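DNMT2 (Spodoptera frugiperda, PDB 4H0N) probably methylates cytosine 38 in the anticodon loop of tRNA(Asp), and cytosines in DNA, with S-adenosyl-L-methionine as methyl donor. Local coordinates at residues S3-G12 with D26-D34; G15-L25 with V321-F332. The protein carries 3 engineered substitutions. All coordinates share one frame; numbering follows the deposited sequence.

Contact 1 (S3-G12 with D26-D34); sequences SHKILELYSG and DGEIVAAVD. With SAH (S-adenosyl-L-homocysteine), chain E.
The carbonyl oxygen of Ile6 receives two backbone N-H groups: Val30 N at 3.0 Å, in the carbonyl plane, and Ala31 N in a weak bond at 3.5 Å. The forked acceptor marks a beta bulge, since Ile6 pairs with Ile29 whereas Leu7 pairs with Ala31. Val30, the extra residue, turns toward strand 4-9 and sets CG1 against Lys5 CB (3.6 Å), the two side chains crossing at about a right angle. Parallel pairing continues on both sides: Ile6 N donates to Glu28 O at 2.8 Å, and the bond from Glu8 N to Ala31 O is nearly straight (168° at the hydrogen). On the face covered by helix 15-23, Ile6 CG2 meets Ile29 CD1 at 3.6 Å; on the other, Leu7 CD1 reaches over to Ala31 CB. The extended chain of Glu8 carries OE2 past Ala32 CB (3.5 Å), and its buried carboxylate is satisfied by Tyr43 OH at OE2 and His17 N at OE1. Where the strands end, CG of Asp34 stands opposite its backbone N (chi1 -167°), which presents the carboxylate to the loop after strand 4-9. There OD1 accepts Gly12 N at 2.9 Å on its anti side, and OD2 accepts the ribose O2' of SAH at 3.0 Å as well as Asn36 N. Tyr10 offers its ring edge to the ligand's O4'. An acid just after the second strand that binds the ribose is familiar from Rossmann-like methyltransferases, consistent with the class I-like fold; here it also links the Gly12 loop to SAH and probably helps hold that loop.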
loop_
_atom_site.group_PDB
_atom_site.type_symbol
_atom_site.label_atom_id
_atom_site.label_comp_id
_atom_site.label_asym_id
_atom_site.label_seq_id
_atom_site.Cartn_x
_atom_site.Cartn_y
_atom_site.Cartn_z
ATOM N N SER A 3 3.070 1.521 25.655
ATOM C CA SER A 3 3.026 0.154 26.162
ATOM C C SER A 3 3.652 -0.810 25.149
ATOM O O SER A 3 4.389 -1.722 25.524
ATOM C CB SER A 3 1.584 -0.257 26.495
ATOM O OG SER A 3 1.539 -1.345 27.406
ATOM N N HIS A 4 3.369 -0.593 23.868
ATOM C CA HIS A 4 3.914 -1.437 22.807
ATOM C C HIS A 4 5.095 -0.779 22.092
ATOM O O HIS A 4 5.057 0.410 21.770
ATOM C CB HIS A 4 2.834 -1.768 21.781
ATOM C CG HIS A 4 1.715 -2.596 22.322
ATOM N ND1 HIS A 4 1.919 -3.822 22.924
ATOM C CD2 HIS A 4 0.377 -2.389 22.337
ATOM C CE1 HIS A 4 0.754 -4.325 23.294
ATOM N NE2 HIS A 4 -0.196 -3.479 22.948
ATOM N N LYS A 5 6.136 -1.569 21.837
ATOM C CA LYS A 5 7.297 -1.109 21.089
ATOM C C LYS A 5 7.244 -1.707 19.685
ATOM O O LYS A 5 7.307 -2.925 19.518
ATOM C CB LYS A 5 8.589 -1.537 21.789
ATOM C CG LYS A 5 8.654 -1.224 23.279
ATOM C CD LYS A 5 8.582 0.261 23.530
ATOM C CE LYS A 5 7.349 0.606 24.347
ATOM N NZ LYS A 5 7.088 2.075 24.396
ATOM N N ILE A 6 7.121 -0.858 18.672
ATOM C CA ILE A 6 6.962 -1.365 17.314
ATOM C C ILE A 6 8.251 -1.305 16.487
ATOM O O ILE A 6 8.988 -0.318 16.507
ATOM C CB ILE A 6 5.794 -0.671 16.559
ATOM C CG1 ILE A 6 4.449 -1.045 17.183
ATOM C CG2 ILE A 6 5.769 -1.083 15.104
ATOM C CD1 ILE A 6 3.943 -0.063 18.196
ATOM N N LEU A 7 8.524 -2.399 15.786
ATOM C CA LEU A 7 9.537 -2.417 14.752
ATOM C C LEU A 7 8.813 -2.396 13.420
ATOM O O LEU A 7 8.001 -3.276 13.128
ATOM C CB LEU A 7 10.397 -3.670 14.859
ATOM C CG LEU A 7 11.475 -3.773 13.784
ATOM C CD1 LEU A 7 12.276 -2.481 13.717
ATOM C CD2 LEU A 7 12.386 -4.962 14.055
ATOM N N GLU A 8 9.097 -1.378 12.620
ATOM C CA GLU A 8 8.413 -1.189 11.350
ATOM C C GLU A 8 9.358 -1.496 10.191
ATOM O O GLU A 8 10.215 -0.682 9.854
ATOM C CB GLU A 8 7.901 0.246 11.264
ATOM C CG GLU A 8 7.069 0.565 10.047
ATOM C CD GLU A 8 6.777 2.045 9.958
ATOM O OE1 GLU A 8 5.942 2.441 9.112
ATOM O OE2 GLU A 8 7.389 2.814 10.736
ATOM N N LEU A 9 9.199 -2.674 9.594
ATOM C CA LEU A 9 10.099 -3.137 8.539
ATOM C C LEU A 9 9.563 -2.828 7.156
ATOM O O LEU A 9 8.355 -2.905 6.922
ATOM C CB LEU A 9 10.306 -4.639 8.649
ATOM C CG LEU A 9 10.837 -5.139 9.983
ATOM C CD1 LEU A 9 11.015 -6.645 9.913
ATOM C CD2 LEU A 9 12.142 -4.431 10.311
ATOM N N TYR A 10 10.472 -2.518 6.235
ATOM C CA TYR A 10 10.099 -2.049 4.908
ATOM C C TYR A 10 9.166 -0.853 5.077
ATOM O O TYR A 10 8.091 -0.790 4.480
ATOM C CB TYR A 10 9.433 -3.163 4.109
ATOM C CG TYR A 10 10.181 -4.476 4.164
ATOM C CD1 TYR A 10 9.827 -5.460 5.076
ATOM C CD2 TYR A 10 11.241 -4.734 3.304
ATOM C CE1 TYR A 10 10.504 -6.668 5.127
ATOM C CE2 TYR A 10 11.920 -5.936 3.345
ATOM C CZ TYR A 10 11.547 -6.903 4.262
ATOM O OH TYR A 10 12.220 -8.111 4.323
ATOM N N SER A 11 9.611 0.090 5.906
ATOM C CA SER A 11 8.786 1.194 6.379
ATOM C C SER A 11 8.233 2.095 5.279
ATOM O O SER A 11 7.163 2.680 5.443
ATOM C CB SER A 11 9.565 2.034 7.394
ATOM O OG SER A 11 10.735 2.572 6.811
ATOM N N GLY A 12 8.960 2.208 4.170
ATOM C CA GLY A 12 8.557 3.059 3.062
ATOM C C GLY A 12 8.358 4.503 3.481
ATOM O O GLY A 12 9.200 5.074 4.172
ATOM N N ASP A 26 -1.946 1.960 22.304
ATOM C CA ASP A 26 -0.864 2.500 23.114
ATOM C C ASP A 26 0.484 1.927 22.682
ATOM O O ASP A 26 0.772 0.752 22.923
ATOM C CB ASP A 26 -1.115 2.215 24.594
ATOM C CG ASP A 26 -0.347 3.150 25.502
ATOM O OD1 ASP A 26 0.053 4.237 25.033
ATOM O OD2 ASP A 26 -0.150 2.806 26.686
ATOM N N GLY A 27 1.303 2.758 22.041
ATOM C CA GLY A 27 2.601 2.311 21.573
ATOM C C GLY A 27 3.430 3.316 20.793
ATOM O O GLY A 27 2.916 4.285 20.234
ATOM N N GLU A 28 4.733 3.067 20.758
ATOM C CA GLU A 28 5.661 3.901 20.014
ATOM C C GLU A 28 6.295 3.075 18.902
ATOM O O GLU A 28 6.381 1.851 19.002
ATOM C CB GLU A 28 6.753 4.435 20.945
ATOM C CG GLU A 28 6.942 5.943 20.886
ATOM C CD GLU A 28 8.394 6.349 20.691
ATOM O OE1 GLU A 28 9.289 5.514 20.942
ATOM O OE2 GLU A 28 8.638 7.504 20.277
ATOM N N ILE A 29 6.722 3.746 17.836
ATOM C CA ILE A 29 7.574 3.118 16.837
ATOM C C ILE A 29 9.011 3.351 17.279
ATOM O O ILE A 29 9.512 4.472 17.209
ATOM C CB ILE A 29 7.380 3.739 15.444
ATOM C CG1 ILE A 29 5.893 3.786 15.063
ATOM C CG2 ILE A 29 8.216 2.994 14.406
ATOM C CD1 ILE A 29 5.303 2.460 14.645
ATOM N N VAL A 30 9.668 2.302 17.754
ATOM C CA VAL A 30 11.023 2.448 18.265
ATOM C C VAL A 30 12.035 2.415 17.131
ATOM O O VAL A 30 13.169 2.861 17.291
ATOM C CB VAL A 30 11.378 1.360 19.317
ATOM C CG1 VAL A 30 10.312 1.305 20.395
ATOM C CG2 VAL A 30 11.546 -0.004 18.662
ATOM N N ALA A 31 11.615 1.885 15.986
ATOM C CA ALA A 31 12.516 1.733 14.850
ATOM C C ALA A 31 11.759 1.446 13.558
ATOM O O ALA A 31 10.807 0.662 13.549
ATOM C CB ALA A 31 13.534 0.634 15.119
ATOM N N ALA A 32 12.195 2.099 12.480
ATOM C CA ALA A 32 11.679 1.850 11.144
ATOM C C ALA A 32 12.870 1.595 10.234
ATOM O O ALA A 32 13.848 2.340 10.269
ATOM C CB ALA A 32 10.890 3.042 10.662
ATOM N N VAL A 33 12.794 0.543 9.423
ATOM C CA VAL A 33 13.940 0.114 8.624
ATOM C C VAL A 33 13.625 0.072 7.133
ATOM O O VAL A 33 12.718 -0.641 6.701
ATOM C CB VAL A 33 14.435 -1.279 9.063
ATOM C CG1 VAL A 33 15.594 -1.723 8.201
ATOM C CG2 VAL A 33 14.835 -1.268 10.537
ATOM N N ASP A 34 14.384 0.836 6.352
ATOM C CA ASP A 34 14.209 0.875 4.907
ATOM C C ASP A 34 15.512 1.336 4.265
ATOM O O ASP A 34 16.207 2.192 4.810
ATOM C CB ASP A 34 13.062 1.820 4.535
ATOM C CG ASP A 34 12.629 1.673 3.089
ATOM O OD1 ASP A 34 11.418 1.468 2.851
ATOM O OD2 ASP A 34 13.494 1.773 2.189
HETATM N N SAH E . 4.633 -0.098 3.385
HETATM C CA SAH E . 5.638 0.898 3.029
HETATM C CB SAH E . 6.580 0.426 1.914
HETATM C CG SAH E . 6.349 -0.955 1.306
HETATM S SD SAH E . 7.119 -1.089 -0.332
HETATM C C SAH E . 5.010 2.257 2.700
HETATM O O SAH E . 5.472 2.980 1.815
HETATM O OXT SAH E . 4.033 2.675 3.318
HETATM C "C5'" SAH E . 8.588 -1.928 0.319
HETATM C "C4'" SAH E . 9.753 -0.994 0.651
HETATM O "O4'" SAH E . 10.730 -1.707 1.385
HETATM C "C3'" SAH E . 10.460 -0.425 -0.574
HETATM O "O3'" SAH E . 10.226 0.964 -0.655
HETATM C "C2'" SAH E . 11.941 -0.702 -0.365
HETATM O "O2'" SAH E . 12.698 0.486 -0.417
HETATM C "C1'" SAH E . 12.037 -1.303 1.025
HETATM N N9 SAH E . 12.959 -2.458 1.062
HETATM C C8 SAH E . 13.085 -3.448 0.121
HETATM N N7 SAH E . 14.035 -4.319 0.532
HETATM C C5 SAH E . 14.521 -3.902 1.723
HETATM C C6 SAH E . 15.494 -4.413 2.574
HETATM N N6 SAH E . 16.145 -5.529 2.258
HETATM N N1 SAH E . 15.783 -3.754 3.752
HETATM C C2 SAH E . 15.108 -2.594 4.078
HETATM N N3 SAH E . 14.145 -2.090 3.228
HETATM C C4 SAH E . 13.854 -2.732 2.068
#

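Contact 2 (G15-L25 with V321-F332); sequences GMHCAWKESGL and VKVISELLKILF
Ala19 CB sits at the centre, 3.6 Å from Ile324 CG2, flanked by Val321 and Leu328. Its small side chain fits the close approach of the helix axes (7.9 Å, crossing at -55°). Toward the strands, Met16 SD touches Ile324 CD1 at 3.5 Å. Trp20 starts out pointing away from helix 321-332, but with CG trans to the backbone N (chi1 -178°) its six-membered ring swings back, and CE3 meets Leu328 CD1 at 3.6 Å. The ring drives its edge into the face of Phe332 in a T-shaped pair, centroids 5.3 Å apart and planes at 72°. Over that same Phe332 face Leu25 CD2 makes a CH-pi contact, 4.1 Å from the centroid. An alanine in place of Trp20 would probably open a gap beside Leu328 and leave the Phe332 face without the indole edge. Farther out, Ser325 OG lies 3.4 Å from Ala19 O, a weak bond at best, its proton having another acceptor nearby. Ser23 OG accepts Leu25 N in an ST turn. At the rim, a salt bridge with a weak hydrogen bond joins Lys329 NZ to Glu326 OE2. Cohesion therefore rests mainly on apolar and aromatic fit, with little polar bonding between the helices.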
loop_
_atom_site.group_PDB
_atom_site.type_symbol
_atom_site.label_atom_id
_atom_site.label_comp_id
_atom_site.label_asym_id
_atom_site.label_seq_id
_atom_site.Cartn_x
_atom_site.Cartn_y
_atom_site.Cartn_z
ATOM N N GLY A 15 3.310 4.243 6.036
ATOM C CA GLY A 15 1.877 4.017 6.117
ATOM C C GLY A 15 1.497 3.258 7.374
ATOM O O GLY A 15 0.462 3.525 7.989
ATOM N N MET A 16 2.342 2.303 7.750
ATOM C CA MET A 16 2.167 1.550 8.982
ATOM C C MET A 16 2.077 2.498 10.172
ATOM O O MET A 16 1.135 2.431 10.963
ATOM C CB MET A 16 3.342 0.595 9.171
ATOM C CG MET A 16 3.425 -0.501 8.129
ATOM S SD MET A 16 2.019 -1.621 8.229
ATOM C CE MET A 16 2.620 -3.015 7.283
ATOM N N HIS A 17 3.060 3.387 10.276
ATOM C CA HIS A 17 3.118 4.391 11.331
ATOM C C HIS A 17 1.844 5.233 11.357
ATOM O O HIS A 17 1.327 5.562 12.424
ATOM C CB HIS A 17 4.336 5.284 11.116
ATOM C CG HIS A 17 4.725 6.089 12.313
ATOM N ND1 HIS A 17 5.979 6.640 12.463
ATOM C CD2 HIS A 17 4.025 6.444 13.421
ATOM C CE1 HIS A 17 6.036 7.296 13.610
ATOM N NE2 HIS A 17 4.869 7.194 14.205
ATOM N N CYS A 18 1.336 5.574 10.179
ATOM C CA CYS A 18 0.097 6.329 10.091
ATOM C C CYS A 18 -1.088 5.514 10.575
ATOM O O CYS A 18 -2.024 6.056 11.153
ATOM C CB CYS A 18 -0.146 6.798 8.660
ATOM S SG CYS A 18 0.787 8.263 8.234
ATOM N N ALA A 19 -1.034 4.210 10.337
ATOM C CA ALA A 19 -2.126 3.320 10.695
ATOM C C ALA A 19 -2.146 3.029 12.196
ATOM O O ALA A 19 -3.214 2.872 12.795
ATOM C CB ALA A 19 -2.034 2.031 9.895
ATOM N N TRP A 20 -0.965 2.960 12.799
ATOM C CA TRP A 20 -0.857 2.733 14.235
ATOM C C TRP A 20 -1.511 3.865 15.023
ATOM O O TRP A 20 -2.161 3.628 16.042
ATOM C CB TRP A 20 0.605 2.594 14.654
ATOM C CG TRP A 20 0.747 2.309 16.109
ATOM C CD1 TRP A 20 1.110 3.188 17.090
ATOM C CD2 TRP A 20 0.502 1.060 16.761
ATOM N NE1 TRP A 20 1.115 2.558 18.308
ATOM C CE2 TRP A 20 0.741 1.251 18.133
ATOM C CE3 TRP A 20 0.107 -0.205 16.311
ATOM C CZ2 TRP A 20 0.599 0.225 19.064
ATOM C CZ3 TRP A 20 -0.032 -1.222 17.237
ATOM C CH2 TRP A 20 0.213 -1.002 18.597
ATOM N N LYS A 21 -1.335 5.096 14.546
ATOM C CA LYS A 21 -1.957 6.256 15.170
ATOM C C LYS A 21 -3.469 6.176 15.072
ATOM O O LYS A 21 -4.171 6.399 16.052
ATOM C CB LYS A 21 -1.466 7.549 14.521
ATOM C CG LYS A 21 -0.070 7.966 14.941
ATOM C CD LYS A 21 0.327 9.289 14.294
ATOM C CE LYS A 21 1.739 9.706 14.695
ATOM N NZ LYS A 21 2.066 11.093 14.250
ATOM N N GLU A 22 -3.964 5.855 13.883
ATOM C CA GLU A 22 -5.400 5.798 13.651
ATOM C C GLU A 22 -6.100 4.758 14.526
ATOM O O GLU A 22 -7.288 4.889 14.814
ATOM C CB GLU A 22 -5.695 5.545 12.170
ATOM C CG GLU A 22 -6.237 6.756 11.432
ATOM C CD GLU A 22 -7.740 6.922 11.596
ATOM O OE1 GLU A 22 -8.180 8.018 12.005
ATOM O OE2 GLU A 22 -8.483 5.962 11.302
ATOM N N SER A 23 -5.359 3.743 14.962
ATOM C CA SER A 23 -5.930 2.651 15.754
ATOM C C SER A 23 -6.270 3.071 17.177
ATOM O O SER A 23 -7.152 2.486 17.805
ATOM C CB SER A 23 -4.978 1.445 15.784
ATOM O OG SER A 23 -3.782 1.735 16.493
ATOM N N GLY A 24 -5.560 4.077 17.682
ATOM C CA GLY A 24 -5.759 4.565 19.039
ATOM C C GLY A 24 -5.018 3.726 20.062
ATOM O O GLY A 24 -5.192 3.894 21.267
ATOM N N LEU A 25 -4.180 2.821 19.573
ATOM C CA LEU A 25 -3.475 1.873 20.428
ATOM C C LEU A 25 -2.280 2.503 21.137
ATOM O O LEU A 25 -1.673 3.453 20.637
ATOM C CB LEU A 25 -3.024 0.658 19.616
ATOM C CG LEU A 25 -3.984 -0.528 19.577
ATOM C CD1 LEU A 25 -5.421 -0.062 19.400
ATOM C CD2 LEU A 25 -3.593 -1.475 18.461
ATOM N N VAL A 321 -3.959 3.130 4.879
ATOM C CA VAL A 321 -3.855 3.359 6.313
ATOM C C VAL A 321 -5.077 2.851 7.091
ATOM O O VAL A 321 -4.949 2.378 8.218
ATOM C CB VAL A 321 -3.563 4.858 6.607
ATOM C CG1 VAL A 321 -3.739 5.189 8.075
ATOM C CG2 VAL A 321 -2.161 5.213 6.146
ATOM N N LYS A 322 -6.252 2.916 6.476
ATOM C CA LYS A 322 -7.486 2.531 7.162
ATOM C C LYS A 322 -7.603 1.031 7.406
ATOM O O LYS A 322 -7.931 0.599 8.510
ATOM C CB LYS A 322 -8.705 3.033 6.392
ATOM C CG LYS A 322 -10.021 2.467 6.872
ATOM C CD LYS A 322 -11.010 3.577 7.137
ATOM C CE LYS A 322 -12.436 3.070 7.013
ATOM N NZ LYS A 322 -13.434 3.976 7.644
ATOM N N VAL A 323 -7.340 0.240 6.375
ATOM C CA VAL A 323 -7.432 -1.209 6.492
ATOM C C VAL A 323 -6.502 -1.747 7.582
ATOM O O VAL A 323 -6.895 -2.608 8.372
ATOM C CB VAL A 323 -7.122 -1.899 5.151
ATOM C CG1 VAL A 323 -7.166 -3.410 5.302
ATOM C CG2 VAL A 323 -8.107 -1.442 4.087
ATOM N N ILE A 324 -5.281 -1.226 7.637
ATOM C CA ILE A 324 -4.304 -1.705 8.613
ATOM C C ILE A 324 -4.698 -1.315 10.034
ATOM O O ILE A 324 -4.535 -2.096 10.977
ATOM C CB ILE A 324 -2.890 -1.195 8.290
ATOM C CG1 ILE A 324 -2.419 -1.797 6.973
ATOM C CG2 ILE A 324 -1.909 -1.550 9.399
ATOM C CD1 ILE A 324 -1.051 -1.389 6.620
ATOM N N SER A 325 -5.230 -0.108 10.174
ATOM C CA SER A 325 -5.731 0.361 11.451
ATOM C C SER A 325 -6.817 -0.589 11.957
ATOM O O SER A 325 -6.852 -0.944 13.141
ATOM C CB SER A 325 -6.272 1.779 11.307
ATOM O OG SER A 325 -6.582 2.337 12.571
ATOM N N GLU A 326 -7.688 -1.023 11.053
ATOM C CA GLU A 326 -8.740 -1.969 11.420
ATOM C C GLU A 326 -8.214 -3.352 11.803
ATOM O O GLU A 326 -8.776 -4.007 12.677
ATOM C CB GLU A 326 -9.793 -2.074 10.315
ATOM C CG GLU A 326 -10.621 -0.809 10.154
ATOM C CD GLU A 326 -11.322 -0.401 11.441
ATOM O OE1 GLU A 326 -11.989 -1.256 12.066
ATOM O OE2 GLU A 326 -11.196 0.778 11.836
ATOM N N LEU A 327 -7.144 -3.800 11.148
ATOM C CA LEU A 327 -6.542 -5.093 11.468
ATOM C C LEU A 327 -5.768 -5.007 12.778
ATOM O O LEU A 327 -5.761 -5.953 13.569
ATOM C CB LEU A 327 -5.621 -5.564 10.341
ATOM C CG LEU A 327 -6.265 -5.988 9.019
ATOM C CD1 LEU A 327 -5.205 -6.187 7.960
ATOM C CD2 LEU A 327 -7.075 -7.255 9.191
ATOM N N LEU A 328 -5.117 -3.867 13.002
ATOM C CA LEU A 328 -4.430 -3.613 14.268
ATOM C C LEU A 328 -5.390 -3.697 15.452
ATOM O O LEU A 328 -5.043 -4.263 16.489
ATOM C CB LEU A 328 -3.712 -2.259 14.252
ATOM C CG LEU A 328 -2.396 -2.186 13.471
ATOM C CD1 LEU A 328 -1.913 -0.749 13.361
ATOM C CD2 LEU A 328 -1.339 -3.046 14.129
ATOM N N LYS A 329 -6.593 -3.146 15.296
ATOM C CA LYS A 329 -7.621 -3.268 16.332
ATOM C C LYS A 329 -7.947 -4.731 16.603
ATOM O O LYS A 329 -8.056 -5.149 17.756
ATOM C CB LYS A 329 -8.897 -2.520 15.943
ATOM C CG LYS A 329 -8.732 -1.018 15.897
ATOM C CD LYS A 329 -9.976 -0.340 15.354
ATOM C CE LYS A 329 -9.662 1.080 14.932
ATOM N NZ LYS A 329 -10.864 1.951 14.984
ATOM N N ILE A 330 -8.093 -5.505 15.536
ATOM C CA ILE A 330 -8.410 -6.918 15.661
ATOM C C ILE A 330 -7.253 -7.692 16.294
ATOM O O ILE A 330 -7.452 -8.484 17.218
ATOM C CB ILE A 330 -8.775 -7.512 14.290
ATOM C CG1 ILE A 330 -10.154 -7.010 13.861
ATOM C CG2 ILE A 330 -8.755 -9.027 14.326
ATOM C CD1 ILE A 330 -10.547 -7.427 12.477
ATOM N N LEU A 331 -6.043 -7.434 15.808
ATOM C CA LEU A 331 -4.848 -8.121 16.285
ATOM C C LEU A 331 -4.608 -7.940 17.787
ATOM O O LEU A 331 -4.074 -8.831 18.451
ATOM C CB LEU A 331 -3.623 -7.647 15.496
ATOM C CG LEU A 331 -2.255 -8.235 15.874
ATOM C CD1 LEU A 331 -2.277 -9.758 15.823
ATOM C CD2 LEU A 331 -1.153 -7.680 14.983
ATOM N N PHE A 332 -5.008 -6.793 18.324
ATOM C CA PHE A 332 -4.703 -6.456 19.710
ATOM C C PHE A 332 -5.891 -6.595 20.659
ATOM O O PHE A 332 -5.771 -6.325 21.855
ATOM C CB PHE A 332 -4.112 -5.046 19.799
ATOM C CG PHE A 332 -2.706 -4.949 19.275
ATOM C CD1 PHE A 332 -1.634 -4.847 20.148
ATOM C CD2 PHE A 332 -2.452 -4.980 17.911
ATOM C CE1 PHE A 332 -0.333 -4.766 19.668
ATOM C CE2 PHE A 332 -1.159 -4.900 17.431
ATOM C CZ PHE A 332 -0.098 -4.791 18.309
#

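Both contacts are largely buried, and their centres lie about 12 Å apart. Contact 1 joins the two strands of the beta-alpha-beta unit, and helix 15-23 of contact 2 is the crossover between them; helix 321-332, from the far end of the chain, packs against that helix. The chemistry differs accordingly: backbone hydrogen bonds in the sheet, side-chain packing between the helices. They meet through the Glu8 carboxylate, which reaches back to helix 15-23, a weak bond from Trp20 NE1 to Gly27 O, and His4 edge-to-face with Phe332. Both also reach SAH, contact 1 at its ribose end and contact 2, through Gly15 N, at its carboxylate end.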